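Local coordinates for orotidine 5'-phosphate decarboxylase (Pyrococcus horikoshii, PDB 2CZD) that catalyses the decarboxylation of orotidine 5'-monophosphate to UMP, the last step of de novo UMP synthesis, and works as a homodimer, at the interface of chains A and B. Sequence-based numbering; all coordinates share one arbitrary frame. Chains: chain A/B, Orotidine 5'-phosphate decarboxylase.

Contact 1: the interface of chains A and B. Residues chain A 59, 61, 85, 87, 108; chain B 61, 88.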
ATOM      1  N   LYS A  59      -3.874  -3.913   1.011  1.00  9.23           N
ATOM      2  CA  LYS A  59      -2.861  -4.020   2.079  1.00  8.94           C
ATOM      3  C   LYS A  59      -2.412  -2.612   2.492  1.00  8.30           C
ATOM      4  O   LYS A  59      -1.210  -2.292   2.499  1.00  8.15           O
ATOM      5  CB  LYS A  59      -1.669  -4.879   1.618  1.00  9.61           C
ATOM      6  CG  LYS A  59      -2.088  -6.325   1.249  1.00 11.03           C
ATOM      7  CD  LYS A  59      -0.868  -7.195   0.992  1.00  9.61           C
ATOM      8  CE  LYS A  59      -1.257  -8.623   0.657  1.00 11.71           C
ATOM      9  NZ  LYS A  59      -2.002  -8.708  -0.633  1.00 12.51           N
ATOM     10  N   ALA A  61      -1.102   0.553   4.230  1.00  7.77           N
ATOM     11  CA  ALA A  61      -0.045   0.657   5.227  1.00  5.61           C
ATOM     12  C   ALA A  61       0.456   2.075   5.308  1.00  9.28           C
ATOM     13  O   ALA A  61       1.663   2.321   5.371  1.00  9.21           O
ATOM     14  CB  ALA A  61       1.107  -0.295   4.847  1.00  8.17           C
ATOM     15  N   HIS A  85      -2.921  -3.741   6.463  1.00  7.03           N
ATOM     16  CA  HIS A  85      -1.851  -4.284   7.293  1.00  6.95           C
ATOM     17  C   HIS A  85      -2.058  -3.919   8.756  1.00  8.31           C
ATOM     18  O   HIS A  85      -2.640  -2.889   9.089  1.00  9.57           O
ATOM     19  CB  HIS A  85      -0.492  -3.723   6.876  1.00  8.33           C
ATOM     20  CG  HIS A  85       0.209  -4.537   5.840  1.00  7.30           C
ATOM     21  ND1 HIS A  85       0.695  -5.799   6.098  1.00  8.21           N
ATOM     22  CD2 HIS A  85       0.541  -4.256   4.554  1.00  5.88           C
ATOM     23  CE1 HIS A  85       1.296  -6.266   5.018  1.00  6.90           C
ATOM     24  NE2 HIS A  85       1.218  -5.350   4.063  1.00  4.98           N
ATOM     25  N   PHE A  87       0.741  -4.016  10.811  1.00  9.35           N
ATOM     26  CA  PHE A  87       2.009  -3.454  11.289  1.00  7.11           C
ATOM     27  C   PHE A  87       2.123  -1.955  11.419  1.00 10.29           C
ATOM     28  O   PHE A  87       2.933  -1.473  12.208  1.00 10.20           O
ATOM     29  CB  PHE A  87       3.193  -4.032  10.479  1.00  9.05           C
ATOM     30  CG  PHE A  87       3.406  -3.420   9.137  1.00 13.38           C
ATOM     31  CD1 PHE A  87       3.968  -2.150   9.009  1.00 15.66           C
ATOM     32  CD2 PHE A  87       3.159  -4.153   7.984  1.00 17.30           C
ATOM     33  CE1 PHE A  87       4.288  -1.639   7.740  1.00 17.76           C
ATOM     34  CE2 PHE A  87       3.482  -3.642   6.710  1.00 12.16           C
ATOM     35  CZ  PHE A  87       4.046  -2.396   6.592  1.00 12.16           C
ATOM     36  N   MET A 108       2.421 -13.503   6.412  1.00  9.26           N
ATOM     37  CA  MET A 108       2.549 -13.599   4.964  1.00  7.38           C
ATOM     38  C   MET A 108       3.348 -14.859   4.611  1.00 10.40           C
ATOM     39  O   MET A 108       3.892 -15.518   5.498  1.00 11.79           O
ATOM     40  CB  MET A 108       3.159 -12.324   4.394  1.00 10.41           C
ATOM     41  CG  MET A 108       2.189 -11.150   4.528  1.00 11.23           C
ATOM     42  SD  MET A 108       2.825  -9.580   3.944  1.00 11.63           S
ATOM     43  CE  MET A 108       2.422  -9.657   2.233  1.00 14.67           C
TER
ATOM     44  N   ALA B  61       3.608  -2.433   0.084  1.00  8.08           N
ATOM     45  CA  ALA B  61       3.758  -3.420   1.151  1.00  7.48           C
ATOM     46  C   ALA B  61       3.108  -4.746   0.746  1.00  8.80           C
ATOM     47  O   ALA B  61       2.504  -5.452   1.561  1.00  9.83           O
ATOM     48  CB  ALA B  61       3.092  -2.871   2.417  1.00 10.17           C
ATOM     49  N   VAL B  88       7.911  -5.508   4.957  1.00  7.57           N
ATOM     50  CA  VAL B  88       7.467  -6.695   4.256  1.00  7.92           C
ATOM     51  C   VAL B  88       8.592  -7.595   3.763  1.00 10.30           C
ATOM     52  O   VAL B  88       8.349  -8.722   3.356  1.00  9.66           O
ATOM     53  CB  VAL B  88       6.478  -6.268   3.124  1.00  9.38           C
ATOM     54  CG1 VAL B  88       5.929  -7.463   2.359  1.00 10.09           C
ATOM     55  CG2 VAL B  88       5.297  -5.532   3.774  1.00 14.66           C
TER
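The backbone carbonyl oxygen O of B:Ala61 accepts a hydrogen bond from the imidazole NE2 of A:His85 at 2.8 Å, a direct polar link between the subunits in this part of the homodimer interface. The bond is nearly straight, 171° at the hydrogen, and the oxygen lies almost in the plane of the imidazole. Seen from the acceptor, the N-H points in the carbonyl plane onto a lone pair, with a C=O...N angle of 142°.

The same alanine also offers its methyl group: CB of B:Ala61 sits 3.6 Å from CD2 of A:His85, so one short residue meets the ring through both a polar and an apolar atom. The phenyl ring of A:Phe87 holds the imidazole from within its own chain, bringing CE2 over the centre of one face. With CG of A:Phe87 lodged between its backbone N and carbonyl carbon (chi1 79°), the phenyl ring is carried back over the histidine. Replacing A:His85 by an alanine is likely to leave the B:Ala61 carbonyl without this donor and the phenyl ring of A:Phe87 without the flat face under CE2.

B:Val88 fills the space beside the bond with its two methyl branches. CG2 touches CE2 of A:Phe87 at 3.9 Å, while CG1 faces the sulfur SD of A:Met108 at 4.1 Å; both chain A side chains cross the valine at about a right angle. The sulfur also lies at the edge of the imidazole, in its plane.

B:Ala61 belongs to the substrate-binding segment that follows strand 53-60, and A:Lys59, the catalytic proton donor, lies near the end of that strand in chain A. The bond therefore holds the B:Ala61 end of the substrate-binding segment against the neighbouring subunit, close to its catalytic lysine. The aliphatic part of A:Lys59 passes close by, its CD 3.8 Å from O of B:Ala61.

Contact 2: the interface of chains A and B. Residues chain A 32, 62, 66, 69-70; chain B 32-33, 36, 57.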
ATOM      1  N   TRP A  32      -4.335  -3.819  -6.543  1.00  7.20           N
ATOM      2  CA  TRP A  32      -3.948  -2.551  -7.152  1.00  8.27           C
ATOM      3  C   TRP A  32      -3.739  -2.605  -8.670  1.00 10.10           C
ATOM      4  O   TRP A  32      -4.195  -1.718  -9.377  1.00 10.45           O
ATOM      5  CB  TRP A  32      -2.705  -1.978  -6.464  1.00  9.05           C
ATOM      6  CG  TRP A  32      -2.980  -1.259  -5.147  1.00  7.90           C
ATOM      7  CD1 TRP A  32      -2.460  -1.579  -3.914  1.00 11.88           C
ATOM      8  CD2 TRP A  32      -3.751  -0.068  -4.953  1.00 11.40           C
ATOM      9  NE1 TRP A  32      -2.859  -0.656  -2.973  1.00 13.42           N
ATOM     10  CE2 TRP A  32      -3.653   0.279  -3.576  1.00 11.05           C
ATOM     11  CE3 TRP A  32      -4.515   0.742  -5.795  1.00 12.21           C
ATOM     12  CZ2 TRP A  32      -4.293   1.397  -3.037  1.00 14.94           C
ATOM     13  CZ3 TRP A  32      -5.158   1.867  -5.249  1.00 14.26           C
ATOM     14  CH2 TRP A  32      -5.036   2.174  -3.886  1.00 14.13           C
ATOM     15  N   ASP A  62      -0.477   3.017   5.311  1.00  9.31           N
ATOM     16  CA  ASP A  62      -0.091   4.423   5.373  1.00  9.91           C
ATOM     17  C   ASP A  62      -0.536   5.064   6.695  1.00  9.41           C
ATOM     18  O   ASP A  62      -1.082   4.394   7.567  1.00 10.26           O
ATOM     19  CB  ASP A  62      -0.702   5.168   4.169  1.00 10.19           C
ATOM     20  CG  ASP A  62       0.252   6.205   3.574  1.00 11.14           C
ATOM     21  OD1 ASP A  62       0.734   7.059   4.343  1.00 15.16           O
ATOM     22  OD2 ASP A  62       0.520   6.150   2.350  1.00 16.74           O
ATOM     23  N   THR A  66      -4.195   9.109   5.251  1.00  8.56           N
ATOM     24  CA  THR A  66      -4.057   8.646   3.883  1.00  8.49           C
ATOM     25  C   THR A  66      -4.839   7.334   3.759  1.00  9.69           C
ATOM     26  O   THR A  66      -5.524   7.097   2.763  1.00  9.98           O
ATOM     27  CB  THR A  66      -2.587   8.488   3.515  1.00  8.70           C
ATOM     28  OG1 THR A  66      -1.974   9.791   3.543  1.00 14.56           O
ATOM     29  CG2 THR A  66      -2.444   7.914   2.120  1.00 10.83           C
ATOM     30  N   LEU A  69      -8.416   8.393   3.340  1.00  8.95           N
ATOM     31  CA  LEU A  69      -8.748   8.911   2.002  1.00  7.42           C
ATOM     32  C   LEU A  69      -8.904   7.785   0.996  1.00 10.20           C
ATOM     33  O   LEU A  69      -9.816   7.781   0.165  1.00 10.17           O
ATOM     34  CB  LEU A  69      -7.653   9.863   1.485  1.00  9.29           C
ATOM     35  CG  LEU A  69      -7.523  11.201   2.214  1.00 12.47           C
ATOM     36  CD1 LEU A  69      -6.240  11.914   1.800  1.00 12.80           C
ATOM     37  CD2 LEU A  69      -8.727  12.052   1.868  1.00 11.18           C
ATOM     38  N   ILE A  70      -7.984   6.830   1.050  1.00  9.50           N
ATOM     39  CA  ILE A  70      -8.046   5.724   0.122  1.00  9.73           C
ATOM     40  C   ILE A  70      -9.299   4.889   0.404  1.00  7.79           C
ATOM     41  O   ILE A  70     -10.042   4.535  -0.522  1.00  8.60           O
ATOM     42  CB  ILE A  70      -6.796   4.830   0.261  1.00  8.60           C
ATOM     43  CG1 ILE A  70      -5.536   5.614  -0.124  1.00  8.73           C
ATOM     44  CG2 ILE A  70      -6.960   3.568  -0.590  1.00  9.52           C
ATOM     45  CD1 ILE A  70      -4.251   4.883   0.344  1.00  8.88           C
TER
ATOM     46  N   TRP B  32      -1.735   7.673  -3.427  1.00  9.43           N
ATOM     47  CA  TRP B  32      -2.814   6.853  -3.973  1.00  9.42           C
ATOM     48  C   TRP B  32      -4.118   7.648  -4.208  1.00 10.21           C
ATOM     49  O   TRP B  32      -4.774   7.470  -5.232  1.00 10.66           O
ATOM     50  CB  TRP B  32      -3.090   5.631  -3.067  1.00  8.79           C
ATOM     51  CG  TRP B  32      -2.114   4.462  -3.219  1.00 10.99           C
ATOM     52  CD1 TRP B  32      -1.419   3.855  -2.209  1.00 12.81           C
ATOM     53  CD2 TRP B  32      -1.848   3.693  -4.402  1.00 11.65           C
ATOM     54  NE1 TRP B  32      -0.745   2.755  -2.687  1.00 13.96           N
ATOM     55  CE2 TRP B  32      -0.989   2.627  -4.026  1.00 12.12           C
ATOM     56  CE3 TRP B  32      -2.252   3.794  -5.736  1.00 10.91           C
ATOM     57  CZ2 TRP B  32      -0.534   1.671  -4.934  1.00 13.83           C
ATOM     58  CZ3 TRP B  32      -1.794   2.829  -6.655  1.00 14.27           C
ATOM     59  CH2 TRP B  32      -0.943   1.781  -6.237  1.00 14.13           C
ATOM     60  N   PRO B  33      -4.504   8.535  -3.273  1.00 10.35           N
ATOM     61  CA  PRO B  33      -5.746   9.288  -3.507  1.00 11.51           C
ATOM     62  C   PRO B  33      -5.770  10.022  -4.851  1.00 10.83           C
ATOM     63  O   PRO B  33      -6.786  10.012  -5.545  1.00 12.20           O
ATOM     64  CB  PRO B  33      -5.803  10.248  -2.317  1.00  9.74           C
ATOM     65  CG  PRO B  33      -5.224   9.386  -1.183  1.00 10.52           C
ATOM     66  CD  PRO B  33      -4.075   8.619  -1.862  1.00  8.80           C
ATOM     67  N   LEU B  36      -6.051   7.429  -7.645  1.00  9.73           N
ATOM     68  CA  LEU B  36      -7.405   6.877  -7.664  1.00  9.29           C
ATOM     69  C   LEU B  36      -8.411   7.848  -8.287  1.00 10.71           C
ATOM     70  O   LEU B  36      -9.310   7.452  -9.032  1.00 11.68           O
ATOM     71  CB  LEU B  36      -7.854   6.552  -6.241  1.00 10.37           C
ATOM     72  CG  LEU B  36      -7.358   5.220  -5.690  1.00 13.98           C
ATOM     73  CD1 LEU B  36      -7.553   5.178  -4.200  1.00 13.00           C
ATOM     74  CD2 LEU B  36      -8.149   4.077  -6.334  1.00 12.55           C
ATOM     75  N   ASP B  57       4.342   8.130  -3.828  1.00  7.88           N
ATOM     76  CA  ASP B  57       4.300   7.809  -2.402  1.00  6.93           C
ATOM     77  C   ASP B  57       3.240   6.735  -2.216  1.00  8.94           C
ATOM     78  O   ASP B  57       2.123   7.004  -1.756  1.00  9.97           O
ATOM     79  CB  ASP B  57       3.948   9.074  -1.598  1.00  9.34           C
ATOM     80  CG  ASP B  57       4.090   8.873  -0.103  1.00 12.54           C
ATOM     81  OD1 ASP B  57       4.275   7.718   0.324  1.00 10.30           O
ATOM     82  OD2 ASP B  57       4.001   9.864   0.653  1.00 15.11           O
TER
HETATM   83  O   HOH W   1       1.062   8.247   0.807  1.00 23.95           O
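Helix 32-38 of chain B packs against helix 64-76 and the start of helix 32-38 of chain A, while the loop after strand 53-60 of chain A approaches the strand's counterpart in chain B. At the centre, the indoles of A:Trp32 and B:Trp32 stack face to face. Their planes are 1° apart, and the centroids of the two six-membered rings lie 3.6 Å from one another. Each ring places CZ2 over the centre of the other; CZ3 of A:Trp32 and CE3 of B:Trp32 come to 3.5 Å, as does the reciprocal pair. Nearly equal first torsions (chi1 -80° in A:Trp32 and -79° in B:Trp32), with CG opposite the carbonyl carbon, bring the two indoles together as symmetric partners.

Aliphatic groups pack round this pair. CD1 of A:Ile70 reaches CB of B:Trp32 at 3.7 Å, and its CG1 lies against the CD carbon of the B:Pro33 ring. The CG2 branch turns instead to B:Leu36, where it meets CD1 at 4.0 Å. That leucine methyl also sits at the edge of the A:Trp32 indole, in its plane, while CD2 of B:Leu36 touches CZ3. One turn of helix 32-38 thus presents tryptophan, proline and leucine to the same isoleucine. From the residue before it in helix 64-76, CB of A:Leu69 presses on CG of B:Pro33 at 3.6 Å.

The polar margin is bridged by water. Water 1 lies 2.7 Å from the carboxylate OD2 of A:Asp62 and 3.0 Å from the backbone O of B:Asp57. Two carboxylates approach here, OD2 of A:Asp62 and OD1 of B:Asp57 being 4.5 Å apart. Both belong to the DxKxxD motif of OMP decarboxylases, in which A:Asp62 enters the partner's active site to join its Asp57 and Lys59 in a shared catalytic array. The patch thus runs from paired tryptophans on the barrel's outer helices to the active-site end of strand 53-60.

Contact 1 and contact 2 are parts of one two-fold symmetric interface, their C-alpha centres about 14 Å apart. Strand 53-60 and the loop after it connect them: A:Ala61 in contact 1 is followed directly by A:Asp62 in contact 2, and the catalytic A:Lys59 lies about 10 Å from the centre of contact 2. Contact 1 is built mainly from strand ends and loops, contact 2 largely from helices. Because each contact recurs with the chains exchanged, each active site is completed by Asp62 of the partner, and the dimer is required to build both sites.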